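SusD superfamily protein (Bacteroides thetaiotaomicron, PDB 3MCX) is of unknown function but, as a SusD-family protein of the outer membrane that binds zinc ions, probably helps capture glycans for uptake. Local coordinates at residues Q205-R210 against I351-L356. Sequence-based numbering, arbitrary orientation.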
loop_
_atom_site.group_PDB
_atom_site.type_symbol
_atom_site.label_atom_id
_atom_site.label_comp_id
_atom_site.label_asym_id
_atom_site.label_seq_id
_atom_site.Cartn_x
_atom_site.Cartn_y
_atom_site.Cartn_z
ATOM N N GLN A 205 -2.810 -3.473 14.496
ATOM C CA GLN A 205 -1.436 -3.424 14.990
ATOM C C GLN A 205 -0.450 -3.552 13.832
ATOM O O GLN A 205 0.575 -2.876 13.846
ATOM C CB GLN A 205 -1.187 -4.515 16.043
ATOM C CG GLN A 205 -1.686 -4.186 17.431
ATOM C CD GLN A 205 -0.777 -3.166 18.129
ATOM O OE1 GLN A 205 -0.704 -2.012 17.725
ATOM N NE2 GLN A 205 -0.065 -3.608 19.148
ATOM N N ALA A 206 -0.753 -4.388 12.841
ATOM C CA ALA A 206 0.089 -4.520 11.647
ATOM C C ALA A 206 0.186 -3.174 10.934
ATOM O O ALA A 206 1.279 -2.712 10.592
ATOM C CB ALA A 206 -0.482 -5.596 10.692
ATOM N N LEU A 207 -0.952 -2.515 10.742
ATOM C CA LEU A 207 -0.934 -1.205 10.086
ATOM C C LEU A 207 -0.181 -0.170 10.927
ATOM O O LEU A 207 0.585 0.652 10.382
ATOM C CB LEU A 207 -2.354 -0.701 9.818
ATOM C CG LEU A 207 -3.115 -1.494 8.755
ATOM C CD1 LEU A 207 -4.619 -1.110 8.828
ATOM C CD2 LEU A 207 -2.474 -1.295 7.339
ATOM N N LEU A 208 -0.351 -0.209 12.246
ATOM C CA LEU A 208 0.434 0.667 13.104
ATOM C C LEU A 208 1.937 0.420 12.950
ATOM O O LEU A 208 2.719 1.368 12.992
ATOM C CB LEU A 208 -0.000 0.540 14.569
ATOM C CG LEU A 208 -1.189 1.429 14.971
ATOM C CD1 LEU A 208 -1.802 0.910 16.315
ATOM C CD2 LEU A 208 -0.741 2.891 15.094
ATOM N N SER A 209 2.359 -0.828 12.746
ATOM C CA SER A 209 3.798 -1.074 12.514
ATOM C C SER A 209 4.288 -0.365 11.262
ATOM O O SER A 209 5.406 0.176 11.253
ATOM C CB SER A 209 4.182 -2.564 12.523
ATOM O OG SER A 209 3.801 -3.239 11.337
ATOM N N ARG A 210 3.470 -0.346 10.211
ATOM C CA ARG A 210 3.794 0.370 9.000
ATOM C C ARG A 210 3.853 1.859 9.248
ATOM O O ARG A 210 4.755 2.526 8.779
ATOM C CB ARG A 210 2.748 0.030 7.934
ATOM C CG ARG A 210 2.953 0.753 6.596
ATOM C CD ARG A 210 1.792 0.565 5.655
ATOM N NE ARG A 210 1.645 -0.802 5.181
ATOM C CZ ARG A 210 0.609 -1.242 4.466
ATOM N NH1 ARG A 210 -0.403 -0.446 4.186
ATOM N NH2 ARG A 210 0.594 -2.483 4.021
ATOM N N ILE A 351 -8.203 -7.773 -2.566
ATOM C CA ILE A 351 -7.201 -6.744 -2.340
ATOM C C ILE A 351 -6.610 -6.919 -0.938
ATOM O O ILE A 351 -7.190 -6.471 0.073
ATOM C CB ILE A 351 -7.776 -5.312 -2.458
ATOM C CG1 ILE A 351 -8.647 -5.136 -3.725
ATOM C CG2 ILE A 351 -6.614 -4.348 -2.481
ATOM C CD1 ILE A 351 -9.183 -3.685 -3.869
ATOM N N CYS A 352 -5.434 -7.537 -0.862
ATOM C CA CYS A 352 -4.772 -7.688 0.416
ATOM C C CYS A 352 -4.096 -6.372 0.760
ATOM O O CYS A 352 -3.280 -5.835 -0.026
ATOM C CB CYS A 352 -3.744 -8.809 0.334
ATOM S SG CYS A 352 -2.882 -9.047 1.909
ATOM N N ILE A 353 -4.516 -5.786 1.883
ATOM C CA ILE A 353 -4.013 -4.505 2.342
ATOM C C ILE A 353 -2.729 -4.652 3.151
ATOM O O ILE A 353 -1.808 -3.862 2.985
ATOM C CB ILE A 353 -5.103 -3.763 3.159
ATOM C CG1 ILE A 353 -6.401 -3.616 2.374
ATOM C CG2 ILE A 353 -4.575 -2.379 3.676
ATOM C CD1 ILE A 353 -6.292 -2.845 1.065
ATOM N N ILE A 354 -2.657 -5.663 4.018
ATOM C CA ILE A 354 -1.424 -5.949 4.749
ATOM C C ILE A 354 -1.394 -7.431 5.113
ATOM O O ILE A 354 -2.417 -8.030 5.428
ATOM C CB ILE A 354 -1.253 -5.013 5.987
ATOM C CG1 ILE A 354 0.109 -5.195 6.651
ATOM C CG2 ILE A 354 -2.390 -5.213 6.977
ATOM C CD1 ILE A 354 0.547 -3.981 7.492
ATOM N N ARG A 355 -0.212 -8.024 5.023
ATOM C CA ARG A 355 -0.033 -9.428 5.350
ATOM C C ARG A 355 1.205 -9.669 6.224
ATOM O O ARG A 355 2.061 -8.803 6.419
ATOM C CB ARG A 355 -0.004 -10.287 4.093
ATOM C CG ARG A 355 1.161 -10.071 3.201
ATOM C CD ARG A 355 1.048 -10.969 1.967
ATOM N NE ARG A 355 2.095 -10.685 0.976
ATOM C CZ ARG A 355 3.300 -11.263 0.875
ATOM N NH1 ARG A 355 3.646 -12.322 1.604
ATOM N NH2 ARG A 355 4.149 -10.825 -0.033
ATOM N N LEU A 356 1.258 -10.873 6.770
ATOM C CA LEU A 356 2.206 -11.183 7.814
ATOM C C LEU A 356 3.664 -10.983 7.371
ATOM O O LEU A 356 4.481 -10.588 8.193
ATOM C CB LEU A 356 1.958 -12.605 8.308
ATOM C CG LEU A 356 2.584 -13.032 9.627
ATOM C CD1 LEU A 356 2.149 -12.104 10.787
ATOM C CD2 LEU A 356 2.310 -14.506 9.941
HETATM O O HOH W 1 -1.858 -1.406 1.802
#
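Ile-354 reaches from the strand straight at the helix, and its side chain is worth following outward. CB lies 3.7 Å from NH2 of Arg-210. There the chain forks: CG2 goes to Leu-207, meeting CD2 at 3.9 Å as the two side chains cross obliquely, while CG1, anti to the backbone N (chi1 -173°), passes between NH2 of Arg-210 and CB of Ala-206. The tip, CD1, ends against the helix backbone, 3.4 Å from the carbonyl O of Ala-206 and 3.7 Å from its CB. That carbonyl already accepts two hydrogen bonds, from Ser-209 OG and from Arg-210 N.

Arg-210 comes the other way, its chain bent at chi3. NH2 donates to the carbonyl O of Ile-353 (3.0 Å, 160° at the hydrogen), an acceptor lying nearly in the guanidinium plane, and a water bridges NH1 to the same oxygen. Leu-207 CD2 sits over one guanidinium face, toward its rim. NH2 also forms a salt bridge with Glu-358. An alanine in place of Arg-210 would probably leave both the Ile-353 carbonyl and the Glu-358 carboxylate short of a buried partner.

Ile-353 and Ile-354 form a classic beta bulge opposite Phe-258 of antiparallel strand 256-260. Residues 351-355 of the bulged strand cross the 205-210 turn of helix 201-214 at 80° and run directly into helix 356-370, with helix 115-140 packing against Leu-207 and Arg-210.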